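Local coordinates for GH127 beta-L-arabinofuranoside (Geobacillus stearothermophilus, PDB 4QK0), which probably hydrolyses beta-L-arabinofuranosidic linkages as a family GH127 glycoside hydrolase, acting on sugars that carry beta-L-arabinofuranosyl residues, at residues I60-S65 with I106-R111; W242-Y247 with S313-S318; E349-G354 with I509-A514; V387-C392 with R636-M641; E476-F481 with V519-D524. One frame throughout, in Å; residues are numbered along the deposited sequence.

Interaction 1 of 5, residues I60-S65 with I106-R111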
# COMPACT_ATOMS: atom_id res chain seq x y z
N ILE A 60 36.03 -7.22 23.24
CA ILE A 60 36.35 -8.60 22.93
C ILE A 60 37.43 -8.61 21.88
O ILE A 60 38.43 -9.33 21.96
CB ILE A 60 35.10 -9.37 22.49
CG1 ILE A 60 34.09 -9.42 23.67
CG2 ILE A 60 35.47 -10.76 22.04
CD1 ILE A 60 32.70 -9.89 23.28
N ALA A 61 37.25 -7.78 20.87
CA ALA A 61 38.19 -7.77 19.75
C ALA A 61 39.58 -7.33 20.20
O ALA A 61 40.54 -7.71 19.60
CB ALA A 61 37.67 -6.86 18.62
N ALA A 62 39.66 -6.48 21.22
CA ALA A 62 40.96 -6.01 21.71
C ALA A 62 41.55 -7.02 22.66
O ALA A 62 42.62 -6.81 23.18
CB ALA A 62 40.80 -4.70 22.42
N GLY A 63 40.86 -8.13 22.88
CA GLY A 63 41.32 -9.14 23.83
C GLY A 63 41.20 -8.73 25.29
O GLY A 63 41.94 -9.21 26.12
N GLU A 64 40.25 -7.85 25.60
CA GLU A 64 40.06 -7.35 26.95
C GLU A 64 38.77 -7.85 27.54
O GLU A 64 38.40 -7.49 28.62
CB GLU A 64 40.07 -5.82 26.93
CG GLU A 64 41.47 -5.30 26.67
CD GLU A 64 41.53 -3.85 26.25
OE1 GLU A 64 40.61 -3.08 26.62
OE2 GLU A 64 42.50 -3.50 25.53
N SER A 65 38.09 -8.74 26.85
CA SER A 65 36.92 -9.32 27.39
C SER A 65 36.62 -10.57 26.61
O SER A 65 37.23 -10.83 25.58
CB SER A 65 35.78 -8.29 27.31
OG SER A 65 34.54 -8.85 27.58
N ILE A 106 38.37 5.74 21.81
CA ILE A 106 39.33 5.81 20.72
C ILE A 106 40.52 4.92 20.98
O ILE A 106 40.99 4.22 20.07
CB ILE A 106 39.75 7.28 20.48
CG1 ILE A 106 38.61 8.04 19.82
CG2 ILE A 106 40.97 7.36 19.59
CD1 ILE A 106 38.72 9.54 19.87
N GLU A 107 41.01 4.89 22.22
CA GLU A 107 42.18 4.03 22.53
C GLU A 107 41.80 2.58 22.43
O GLU A 107 42.58 1.75 21.98
CB GLU A 107 42.77 4.37 23.90
CG GLU A 107 43.50 5.75 24.00
CD GLU A 107 44.65 5.96 23.00
OE1 GLU A 107 45.34 4.97 22.61
OE2 GLU A 107 44.92 7.11 22.59
N LEU A 108 40.56 2.28 22.82
CA LEU A 108 40.01 0.94 22.65
C LEU A 108 39.93 0.55 21.19
O LEU A 108 40.36 -0.54 20.80
CB LEU A 108 38.64 0.85 23.30
CG LEU A 108 37.88 -0.45 23.07
CD1 LEU A 108 38.65 -1.64 23.59
CD2 LEU A 108 36.53 -0.36 23.79
N LEU A 109 39.43 1.42 20.35
CA LEU A 109 39.49 1.13 18.92
C LEU A 109 40.91 0.82 18.48
O LEU A 109 41.14 -0.15 17.74
CB LEU A 109 38.95 2.29 18.09
CG LEU A 109 37.51 2.69 18.35
CD1 LEU A 109 37.10 3.85 17.46
CD2 LEU A 109 36.56 1.53 18.13
N GLY A 110 41.86 1.68 18.89
CA GLY A 110 43.29 1.47 18.57
C GLY A 110 43.80 0.11 19.03
O GLY A 110 44.55 -0.55 18.30
N ARG A 111 43.33 -0.38 20.18
CA ARG A 111 43.72 -1.76 20.60
C ARG A 111 42.98 -2.86 19.89
O ARG A 111 43.47 -3.94 19.80
CB ARG A 111 43.58 -1.92 22.13
CG ARG A 111 44.45 -0.91 22.90
CD ARG A 111 44.48 -1.17 24.42
NE ARG A 111 43.16 -1.16 25.09
CZ ARG A 111 42.51 -0.07 25.50
NH1 ARG A 111 43.03 1.14 25.33
NH2 ARG A 111 41.32 -0.17 26.07
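A Schellman motif closes helix 54-61, and the chain that leaves it is fastened to the C-terminal part of helix 96-112 in the helical catalytic domain. Gly-63 takes the positive phi of the motif, its N bonding back to Ile-60 O at 2.9 Å, and on either side of it Ala-62 and Glu-64 both point toward the second helix. There Arg-111 grips the carboxylate side-on. Its NE donates to Glu-64 OE2 over a very short 2.5 Å, and its NH2 donates to Glu-64 OE1 over 3.0 Å. Each oxygen uses its syn lone pair, and the carboxylate and guanidinium planes lie only 18° apart. A bend at chi3 (-58°) folds the arginine chain back, so that one face of the guanidinium lies over the backbone of Leu-108. Beside the salt bridge, Ala-62 CB packs against Leu-108 CD1 at 3.9 Å and equally close to Arg-111 CB. Leu-108 also touches Phe-58 and Arg-59 of helix 54-61. Two nearly straight charged bonds fix the rotation of both flat groups, and the guanidinium, together with the exposed setting, would probably keep Glu-64 ionised.

Interaction 2 of 5, residues W242-Y247 with S313-S318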
# COMPACT_ATOMS: atom_id res chain seq x y z
N TRP A 242 16.76 -10.84 -2.68
CA TRP A 242 15.39 -10.60 -2.22
C TRP A 242 14.71 -9.40 -2.91
O TRP A 242 13.50 -9.44 -3.14
CB TRP A 242 15.31 -10.43 -0.69
CG TRP A 242 16.07 -9.24 -0.16
CD1 TRP A 242 17.40 -9.21 0.20
CD2 TRP A 242 15.58 -7.90 0.03
NE1 TRP A 242 17.76 -7.94 0.59
CE2 TRP A 242 16.68 -7.11 0.50
CE3 TRP A 242 14.33 -7.29 -0.18
CZ2 TRP A 242 16.54 -5.75 0.82
CZ3 TRP A 242 14.20 -5.91 0.13
CH2 TRP A 242 15.30 -5.16 0.62
N TYR A 243 15.47 -8.34 -3.23
CA TYR A 243 14.87 -7.15 -3.85
C TYR A 243 14.69 -7.38 -5.33
O TYR A 243 15.62 -7.73 -6.03
CB TYR A 243 15.74 -5.93 -3.62
CG TYR A 243 15.20 -4.62 -4.15
CD1 TYR A 243 14.27 -3.88 -3.44
CD2 TYR A 243 15.69 -4.08 -5.33
CE1 TYR A 243 13.78 -2.66 -3.91
CE2 TYR A 243 15.22 -2.86 -5.80
CZ TYR A 243 14.25 -2.15 -5.09
OH TYR A 243 13.80 -0.93 -5.57
N ASP A 244 13.47 -7.17 -5.80
CA ASP A 244 13.08 -7.53 -7.18
C ASP A 244 13.91 -6.82 -8.26
O ASP A 244 14.26 -7.43 -9.26
CB ASP A 244 11.56 -7.25 -7.41
CG ASP A 244 10.65 -8.20 -6.59
OD1 ASP A 244 11.04 -8.66 -5.48
OD2 ASP A 244 9.53 -8.47 -7.06
N GLY A 245 14.22 -5.54 -8.04
CA GLY A 245 15.06 -4.80 -8.96
C GLY A 245 16.54 -5.21 -8.94
O GLY A 245 17.35 -4.56 -9.59
N GLY A 246 16.89 -6.23 -8.18
CA GLY A 246 18.24 -6.70 -8.08
C GLY A 246 19.19 -5.56 -7.65
O GLY A 246 18.97 -4.92 -6.63
N TYR A 247 20.21 -5.30 -8.46
CA TYR A 247 21.28 -4.42 -8.05
C TYR A 247 20.93 -2.98 -8.14
O TYR A 247 21.69 -2.13 -7.68
CB TYR A 247 22.54 -4.71 -8.83
CG TYR A 247 23.12 -6.07 -8.51
CD1 TYR A 247 23.21 -6.51 -7.20
CD2 TYR A 247 23.56 -6.93 -9.55
CE1 TYR A 247 23.74 -7.75 -6.90
CE2 TYR A 247 24.13 -8.15 -9.25
CZ TYR A 247 24.21 -8.56 -7.92
OH TYR A 247 24.74 -9.80 -7.62
N SER A 313 8.60 3.80 -1.08
CA SER A 313 8.25 2.41 -0.93
C SER A 313 8.97 1.78 0.27
O SER A 313 10.19 1.81 0.34
CB SER A 313 8.58 1.63 -2.19
OG SER A 313 8.53 0.20 -2.00
N ALA A 314 8.21 1.18 1.18
CA ALA A 314 8.78 0.45 2.32
C ALA A 314 9.61 -0.70 1.90
O ALA A 314 10.60 -1.00 2.54
CB ALA A 314 7.69 -0.07 3.25
N PHE A 315 9.21 -1.38 0.84
CA PHE A 315 9.94 -2.52 0.38
C PHE A 315 11.26 -1.98 -0.23
O PHE A 315 11.26 -1.32 -1.26
CB PHE A 315 9.15 -3.27 -0.67
CG PHE A 315 9.80 -4.52 -1.13
CD1 PHE A 315 9.86 -5.60 -0.31
CD2 PHE A 315 10.31 -4.62 -2.43
CE1 PHE A 315 10.45 -6.76 -0.75
CE2 PHE A 315 10.91 -5.77 -2.87
CZ PHE A 315 10.98 -6.85 -2.02
N GLY A 316 12.37 -2.28 0.44
CA GLY A 316 13.68 -1.75 0.02
C GLY A 316 13.93 -0.32 0.41
O GLY A 316 14.93 0.24 0.01
N GLU A 317 13.03 0.28 1.19
CA GLU A 317 13.19 1.64 1.68
C GLU A 317 13.68 2.54 0.55
O GLU A 317 14.68 3.23 0.68
CB GLU A 317 14.15 1.66 2.87
CG GLU A 317 13.88 0.51 3.85
CD GLU A 317 14.94 0.44 4.94
OE1 GLU A 317 14.68 0.80 6.09
OE2 GLU A 317 16.06 0.05 4.61
N SER A 318 12.92 2.54 -0.53
CA SER A 318 13.45 2.92 -1.80
C SER A 318 12.65 3.95 -2.57
O SER A 318 11.45 4.22 -2.30
CB SER A 318 13.59 1.64 -2.64
OG SER A 318 12.34 1.00 -2.73
O HOH W 1 11.30 0.48 -5.29
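Phe-315 is the ring around which this aromatic cluster assembles. Trp-242 meets it in a T-shaped pair, the edge of its six-membered ring directed at the phenyl face with the planes at 89° and Trp-242 CE3 3.8 Å from Phe-315 CZ. Tyr-243 lies differently: its ring is nearly parallel to that of Phe-315 (16°) but slid so far along that the two barely overlap, and Tyr-243 CD1 comes within 3.9 Å of Phe-315 CE2. The carboxylate of Asp-244 stands almost perpendicular to the phenyl ring, with OD1 3.9 Å from Phe-315 CE2. Next to the cluster, Gly-316 CA abuts the indole edge 3.8 Å from Trp-242 CH2, and a CB on this glycine would clash with Tyr-243 CE1. One water joins the loops, 2.9 Å from Tyr-243 OH and donating to Ser-318 OG at 2.8 Å. That hydroxyl in turn donates to Phe-315 O, steadying the type II turn from Ala-314 to Glu-317 and its G1 beta bulge. Farther out, Tyr-249 packs edge-to-face on Trp-242, and His-395 of the second subunit stacks on Phe-315, bringing the cluster to the dimer interface. The tyrosine-bearing loop runs from helix 227-234 toward strand 264-265, whose His-265 bonds Glu-317, while the opposing turn links helix 286-302 to strand 318-319.

Interaction 3 of 5, residues E349-G354 with I509-A514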
# COMPACT_ATOMS: atom_id res chain seq x y z
N GLU A 349 28.97 23.19 -3.39
CA GLU A 349 30.40 23.33 -3.70
C GLU A 349 30.65 23.11 -5.17
O GLU A 349 31.61 23.60 -5.72
CB GLU A 349 31.22 22.39 -2.83
CG GLU A 349 31.17 22.83 -1.35
CD GLU A 349 31.70 21.78 -0.35
OE1 GLU A 349 32.23 20.73 -0.81
OE2 GLU A 349 31.57 22.00 0.88
N LEU A 350 29.74 22.44 -5.84
CA LEU A 350 29.86 22.20 -7.26
C LEU A 350 29.32 23.34 -8.12
O LEU A 350 29.79 23.58 -9.22
CB LEU A 350 29.10 20.94 -7.56
CG LEU A 350 29.15 20.31 -8.93
CD1 LEU A 350 30.59 19.99 -9.31
CD2 LEU A 350 28.30 19.04 -8.90
N GLU A 351 28.32 24.04 -7.60
CA GLU A 351 27.69 25.12 -8.30
C GLU A 351 26.84 25.89 -7.25
O GLU A 351 25.98 25.32 -6.54
CB GLU A 351 26.87 24.55 -9.41
CG GLU A 351 26.17 25.55 -10.32
CD GLU A 351 24.96 24.94 -11.01
OE1 GLU A 351 24.85 23.68 -11.05
OE2 GLU A 351 24.08 25.70 -11.48
N MSE A 352 27.06 27.18 -7.18
CA MSE A 352 26.36 28.05 -6.28
C MSE A 352 24.98 28.38 -6.82
O MSE A 352 24.80 29.33 -7.55
CB MSE A 352 27.20 29.27 -6.03
CG MSE A 352 26.52 30.07 -4.94
SE MSE A 352 26.43 29.13 -3.18
CE MSE A 352 28.25 28.43 -3.10
N ASP A 353 23.99 27.56 -6.47
CA ASP A 353 22.61 27.73 -6.89
C ASP A 353 21.71 27.64 -5.65
O ASP A 353 21.70 26.63 -4.92
CB ASP A 353 22.27 26.67 -7.93
CG ASP A 353 20.95 26.89 -8.58
OD1 ASP A 353 19.97 27.42 -7.94
OD2 ASP A 353 20.87 26.52 -9.76
N GLY A 354 20.99 28.71 -5.40
CA GLY A 354 20.03 28.78 -4.33
C GLY A 354 19.07 27.58 -4.27
O GLY A 354 18.65 27.20 -3.18
N ILE A 509 21.39 39.40 -8.64
CA ILE A 509 21.01 38.03 -8.32
C ILE A 509 21.47 37.11 -9.42
O ILE A 509 21.20 37.32 -10.57
CB ILE A 509 19.48 37.85 -8.11
CG1 ILE A 509 19.08 38.42 -6.76
CG2 ILE A 509 19.07 36.37 -8.15
CD1 ILE A 509 17.59 38.65 -6.64
N LYS A 510 22.11 36.04 -9.01
CA LYS A 510 22.46 35.04 -9.94
C LYS A 510 22.16 33.70 -9.29
O LYS A 510 22.73 33.37 -8.23
CB LYS A 510 23.93 35.24 -10.31
CG LYS A 510 24.46 34.32 -11.41
CD LYS A 510 25.40 34.99 -12.44
CE LYS A 510 26.48 35.91 -11.83
NZ LYS A 510 27.48 35.21 -10.98
N LYS A 511 21.30 32.91 -9.94
CA LYS A 511 20.92 31.56 -9.48
C LYS A 511 20.56 31.53 -8.01
O LYS A 511 21.15 30.79 -7.24
CB LYS A 511 22.04 30.59 -9.75
CG LYS A 511 22.29 30.41 -11.22
CD LYS A 511 23.37 29.39 -11.45
CE LYS A 511 23.35 28.93 -12.89
NZ LYS A 511 24.27 27.78 -13.05
N GLY A 512 19.66 32.43 -7.63
CA GLY A 512 19.13 32.48 -6.29
C GLY A 512 20.01 33.04 -5.21
O GLY A 512 19.64 32.99 -4.05
N TYR A 513 21.15 33.64 -5.57
CA TYR A 513 22.02 34.35 -4.59
C TYR A 513 22.16 35.79 -5.02
O TYR A 513 22.44 36.07 -6.17
CB TYR A 513 23.41 33.70 -4.45
CG TYR A 513 23.39 32.50 -3.54
CD1 TYR A 513 23.00 31.25 -4.03
CD2 TYR A 513 23.70 32.61 -2.18
CE1 TYR A 513 22.98 30.13 -3.22
CE2 TYR A 513 23.61 31.52 -1.35
CZ TYR A 513 23.24 30.27 -1.87
OH TYR A 513 23.20 29.16 -1.07
N ALA A 514 21.95 36.73 -4.10
CA ALA A 514 22.26 38.15 -4.35
C ALA A 514 23.76 38.40 -4.02
O ALA A 514 24.20 38.15 -2.88
CB ALA A 514 21.38 39.04 -3.49
O HOH W 2 24.80 31.98 -7.54
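Charge, backbone, water and aromatic contacts all share in joining the catalytic domain to a turn of the middle domain. The salt bridge runs from Lys-511 NZ to Glu-351 OE2 at 2.6 Å, the extended lysine approaching from above the carboxylate plane, while Gln-293 and Tyr-356 hold OE1. An alanine here would remove the carboxylate, and with it the bonds to Lys-511, Gln-293 and Tyr-356, and would probably weaken the hold of the loop on the turn. In the backbone, Gly-354 N donates almost straight (170°) to Lys-511 O at 2.8 Å. Asp-353 CA adds a CA-H...O contact to the same oxygen at 3.4 Å. A water donates to Met-352 O at 2.7 Å and to Lys-510 O at 2.6 Å, bridging the chains. The aromatic part is a Met-aromatic contact: bends at chi2 and chi3 curl selenomethionine Met-352 over one face of Tyr-513, its SE 3.9 Å from the ring centroid. Gly-354 N sits at the edge of the same ring, whose hydroxyl bonds His-439. The loop follows helix 334-350, and Asp-353 N-caps helix 354-365 through Lys-355 N; opposite it, the type I' turn joins strands 509-510 and 513-517, the latter paired with strand 479-486.

Interaction 4 of 5, residues V387-C392 with R636-M641; sequences VWPKAC and RGEGEM
Extended backbone angles at Val-387 and Met-641 align their chains, while chi1 of Glu-640 (-68°) and of Trp-388 (179°) send those two side chains off alongside each other. Val-387 and Met-641 form an antiparallel hydrogen-bonded pair: Val-387 N donates to Met-641 O at 2.8 Å, and Met-641 N returns a bond to a lone pair of Val-387 O at 3.1 Å. Val-387 O also accepts a water at 2.5 Å and a CA-H...O contact from Glu-640 CA at 3.2 Å. Pro-389, at the start of a 3-10 turn, lies along the other chain, with CG 3.8 Å from Gly-639 C and CB 3.7 Å from Glu-638 OE2. Its CD rests on Glu-640 CG. An alanine here would lack CG and CD, and would probably lose the packing on Gly-639 and Glu-640 together with the restraint that the ring puts on the backbone. The same water donates to Glu-640 OE1 at 3.0 Å. Backbone N-H groups of Asn-569 and Leu-570 hold OE2 and OE1, and Arg-544 of the second subunit both salt-bridges OE2 and makes a cation-pi contact with Trp-388. So many donors around a buried carboxylate would probably keep Glu-640 ionised where the catalytic domain, the C-terminal domain and the second subunit meet.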
# COMPACT_ATOMS: atom_id res chain seq x y z
N VAL A 387 -1.50 10.16 8.25
CA VAL A 387 -1.68 9.10 9.22
C VAL A 387 -3.15 8.96 9.62
O VAL A 387 -3.78 9.93 10.00
CB VAL A 387 -0.84 9.33 10.47
CG1 VAL A 387 -1.08 8.26 11.49
CG2 VAL A 387 0.63 9.26 10.11
N TRP A 388 -3.65 7.74 9.47
CA TRP A 388 -4.91 7.25 10.07
C TRP A 388 -4.47 6.06 10.97
O TRP A 388 -4.20 5.01 10.46
CB TRP A 388 -5.89 6.83 8.96
CG TRP A 388 -7.24 6.28 9.41
CD1 TRP A 388 -7.82 6.41 10.63
CD2 TRP A 388 -8.17 5.51 8.61
NE1 TRP A 388 -9.03 5.79 10.64
CE2 TRP A 388 -9.27 5.23 9.42
CE3 TRP A 388 -8.16 5.05 7.30
CZ2 TRP A 388 -10.37 4.49 8.95
CZ3 TRP A 388 -9.25 4.32 6.83
CH2 TRP A 388 -10.33 4.05 7.64
N PRO A 389 -4.37 6.25 12.30
CA PRO A 389 -3.72 5.22 13.14
C PRO A 389 -4.27 3.83 13.02
O PRO A 389 -3.49 2.90 12.99
CB PRO A 389 -3.92 5.72 14.54
CG PRO A 389 -3.92 7.20 14.37
CD PRO A 389 -4.70 7.44 13.11
N LYS A 390 -5.58 3.69 12.94
CA LYS A 390 -6.16 2.37 12.75
C LYS A 390 -5.63 1.66 11.54
O LYS A 390 -5.39 0.44 11.56
CB LYS A 390 -7.68 2.49 12.62
CG LYS A 390 -8.33 1.35 13.35
CD LYS A 390 -9.83 1.19 13.09
CE LYS A 390 -10.36 -0.08 13.73
NZ LYS A 390 -9.47 -1.28 13.55
N ALA A 391 -5.49 2.40 10.44
CA ALA A 391 -4.98 1.85 9.20
C ALA A 391 -3.54 1.39 9.22
O ALA A 391 -3.14 0.62 8.34
CB ALA A 391 -5.15 2.86 8.07
N CYS A 392 -2.77 1.86 10.19
CA CYS A 392 -1.39 1.36 10.39
C CYS A 392 -1.30 -0.11 10.70
O CYS A 392 -0.22 -0.67 10.74
CB CYS A 392 -0.68 2.19 11.45
SG CYS A 392 -0.59 3.93 10.95
N ARG A 636 1.69 15.56 20.95
CA ARG A 636 0.53 15.70 21.81
C ARG A 636 -0.37 14.49 21.70
O ARG A 636 -1.56 14.58 21.74
CB ARG A 636 -0.18 16.96 21.41
CG ARG A 636 0.68 18.19 21.68
CD ARG A 636 0.10 19.46 21.09
NE ARG A 636 -0.09 19.37 19.64
CZ ARG A 636 -0.96 20.10 18.94
NH1 ARG A 636 -1.76 20.96 19.55
NH2 ARG A 636 -1.08 19.91 17.65
N GLY A 637 0.24 13.33 21.61
CA GLY A 637 -0.45 12.06 21.61
C GLY A 637 -0.82 11.55 20.23
O GLY A 637 -0.83 12.26 19.22
N GLU A 638 -1.13 10.27 20.21
CA GLU A 638 -1.53 9.56 19.01
C GLU A 638 -2.78 10.19 18.40
O GLU A 638 -3.69 10.64 19.09
CB GLU A 638 -1.77 8.10 19.33
CG GLU A 638 -1.93 7.22 18.10
CD GLU A 638 -1.73 5.73 18.39
OE1 GLU A 638 -0.87 5.35 19.20
OE2 GLU A 638 -2.47 4.92 17.82
N GLY A 639 -2.78 10.30 17.08
CA GLY A 639 -3.93 10.83 16.38
C GLY A 639 -3.67 10.95 14.89
O GLY A 639 -2.54 10.75 14.41
N GLU A 640 -4.74 11.22 14.15
CA GLU A 640 -4.62 11.47 12.73
C GLU A 640 -3.73 12.70 12.48
O GLU A 640 -3.70 13.65 13.29
CB GLU A 640 -6.01 11.68 12.12
CG GLU A 640 -6.85 10.42 12.11
CD GLU A 640 -8.12 10.54 11.26
OE1 GLU A 640 -8.11 11.18 10.17
OE2 GLU A 640 -9.15 10.04 11.72
N MSE A 641 -3.11 12.70 11.29
CA MSE A 641 -2.34 13.86 10.76
C MSE A 641 -2.37 13.85 9.26
O MSE A 641 -2.31 12.80 8.68
CB MSE A 641 -0.91 13.78 11.30
CG MSE A 641 -0.05 14.96 10.87
SE MSE A 641 0.78 14.58 9.09
CE MSE A 641 2.01 13.25 9.58
O HOH W 3 -5.48 11.28 8.76

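Interaction 5 of 5, residues E476-F481 with V519-D524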
# COMPACT_ATOMS: atom_id res chain seq x y z
N GLU A 476 38.08 43.78 10.15
CA GLU A 476 39.11 44.33 11.04
C GLU A 476 39.54 45.73 10.53
O GLU A 476 39.53 46.69 11.26
CB GLU A 476 40.30 43.41 11.13
CG GLU A 476 40.97 43.45 12.49
CD GLU A 476 42.41 42.91 12.47
OE1 GLU A 476 42.72 42.01 11.63
OE2 GLU A 476 43.22 43.38 13.31
N SER A 477 39.83 45.83 9.24
CA SER A 477 39.90 47.13 8.58
C SER A 477 39.07 47.12 7.29
O SER A 477 38.84 46.07 6.69
CB SER A 477 41.37 47.47 8.27
OG SER A 477 41.88 46.51 7.34
N ALA A 478 38.69 48.30 6.81
CA ALA A 478 37.81 48.39 5.66
C ALA A 478 38.37 47.68 4.44
O ALA A 478 39.58 47.65 4.24
CB ALA A 478 37.51 49.82 5.35
N GLY A 479 37.47 47.09 3.63
CA GLY A 479 37.87 46.33 2.43
C GLY A 479 36.73 45.80 1.54
O GLY A 479 35.61 45.62 1.99
N GLU A 480 37.05 45.62 0.26
CA GLU A 480 36.14 45.23 -0.75
C GLU A 480 36.06 43.71 -0.77
O GLU A 480 37.06 43.03 -0.85
CB GLU A 480 36.59 45.75 -2.11
CG GLU A 480 35.63 45.53 -3.25
CD GLU A 480 36.24 45.87 -4.61
OE1 GLU A 480 37.43 46.25 -4.67
OE2 GLU A 480 35.50 45.74 -5.62
N PHE A 481 34.85 43.19 -0.62
CA PHE A 481 34.60 41.79 -0.88
C PHE A 481 33.10 41.57 -1.12
O PHE A 481 32.25 42.48 -0.94
CB PHE A 481 35.12 40.91 0.27
CG PHE A 481 34.58 41.28 1.63
CD1 PHE A 481 33.38 40.78 2.08
CD2 PHE A 481 35.27 42.16 2.44
CE1 PHE A 481 32.88 41.18 3.32
CE2 PHE A 481 34.78 42.57 3.68
CZ PHE A 481 33.57 42.07 4.12
N VAL A 519 32.91 48.07 -0.71
CA VAL A 519 33.85 48.25 0.38
C VAL A 519 33.06 48.21 1.67
O VAL A 519 32.21 49.06 1.87
CB VAL A 519 34.58 49.63 0.30
CG1 VAL A 519 35.41 49.86 1.55
CG2 VAL A 519 35.42 49.75 -0.95
N TRP A 520 33.39 47.28 2.55
CA TRP A 520 32.73 47.12 3.82
C TRP A 520 33.53 47.81 4.92
O TRP A 520 34.74 47.68 4.96
CB TRP A 520 32.60 45.64 4.18
CG TRP A 520 31.78 44.87 3.17
CD1 TRP A 520 32.23 44.23 2.08
CD2 TRP A 520 30.34 44.74 3.14
NE1 TRP A 520 31.18 43.71 1.35
CE2 TRP A 520 30.01 44.00 1.99
CE3 TRP A 520 29.32 45.17 3.99
CZ2 TRP A 520 28.71 43.65 1.68
CZ3 TRP A 520 28.02 44.83 3.66
CH2 TRP A 520 27.73 44.09 2.51
N GLN A 521 32.84 48.53 5.79
CA GLN A 521 33.41 49.26 6.93
C GLN A 521 32.82 48.66 8.18
O GLN A 521 31.68 48.15 8.18
CB GLN A 521 32.94 50.74 6.93
CG GLN A 521 33.26 51.63 5.71
CD GLN A 521 34.64 52.29 5.72
OE1 GLN A 521 35.16 52.68 4.67
NE2 GLN A 521 35.24 52.41 6.90
N GLN A 522 33.57 48.76 9.26
CA GLN A 522 33.13 48.40 10.61
C GLN A 522 31.69 48.85 10.94
O GLN A 522 31.37 50.01 10.82
CB GLN A 522 34.09 49.06 11.60
CG GLN A 522 33.86 48.75 13.07
CD GLN A 522 34.31 47.36 13.43
OE1 GLN A 522 33.55 46.56 13.97
NE2 GLN A 522 35.58 47.07 13.14
N GLY A 523 30.84 47.92 11.37
CA GLY A 523 29.47 48.27 11.75
C GLY A 523 28.50 48.44 10.59
O GLY A 523 27.39 48.88 10.78
N ASP A 524 28.90 48.06 9.39
CA ASP A 524 27.97 48.06 8.28
C ASP A 524 26.82 47.09 8.60
O ASP A 524 27.03 46.00 9.15
CB ASP A 524 28.66 47.69 6.97
CG ASP A 524 29.30 48.89 6.27
OD1 ASP A 524 29.04 50.05 6.67
OD2 ASP A 524 30.06 48.69 5.30
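The start of strand 479-486 pairs with the short strand 519-520 at the edge of a middle-domain sheet, and almost every bond centres on Trp-520. Gly-479 and Trp-520 are an antiparallel hydrogen-bonded pair. Gly-479 N donates to Trp-520 O at 3.1 Å, in the carbonyl plane. In return Trp-520 N donates to Gly-479 O at 2.8 Å, nearly straight (175°) but from above the carbonyl plane. Trp-520 O also receives a CA-H...O contact from Ala-478 CA at 3.2 Å. The indole nitrogen is satisfied as well: NE1, with its acceptor in the ring plane, donates to Phe-481 O at 2.8 Å, though again from above that carbonyl. Phe-481 takes the crowded chi1 position (56°), which brings its ring against one face of the indole in an offset stack. The centroids of the phenyl and five-membered rings are 4.0 Å apart, their planes at 25°, with Trp-520 CD1 over the centre of the phenyl face. Past the strand, Gln-521 N donates to Asp-524 OD2 at 2.8 Å, and Asp-524 N to Gln-521 O at 3.0 Å, closing a type II turn. Arg-518 shares OD2, and Asn-499 bonds OD1. On the other face, Glu-480 and Val-519 form a non-hydrogen-bonded pair, the glutamate reaching Arg-517. The N-H of the buried indole thus has a backbone acceptor, which probably offsets much of the cost of burying it: one side chain supplies both an apolar face and a donor, so stacking and hydrogen bonding fix its orientation together.

How the interactions relate
None of the five is wholly core, and their chemistry follows their place in the fold. Interaction 1, an exposed salt bridge from the chain just past helix 54-61 to helix 96-112, lies on the opposite side of the chain's centre from interaction 3. Interactions 2 and 4, about 26 Å apart between centres, both involve the second subunit, one through an aromatic cluster and the other through a buried carboxylate. Interactions 3 and 4 tie the catalytic domain to the middle and C-terminal domains respectively, and each uses backbone bonds and a bridging water. Interactions 3 and 5 reach the same sheet, through the consecutive strands 513-517 and 519-520; interaction 5 stays within the middle domain, with strand pairing and stacking instead of an interdomain salt bridge.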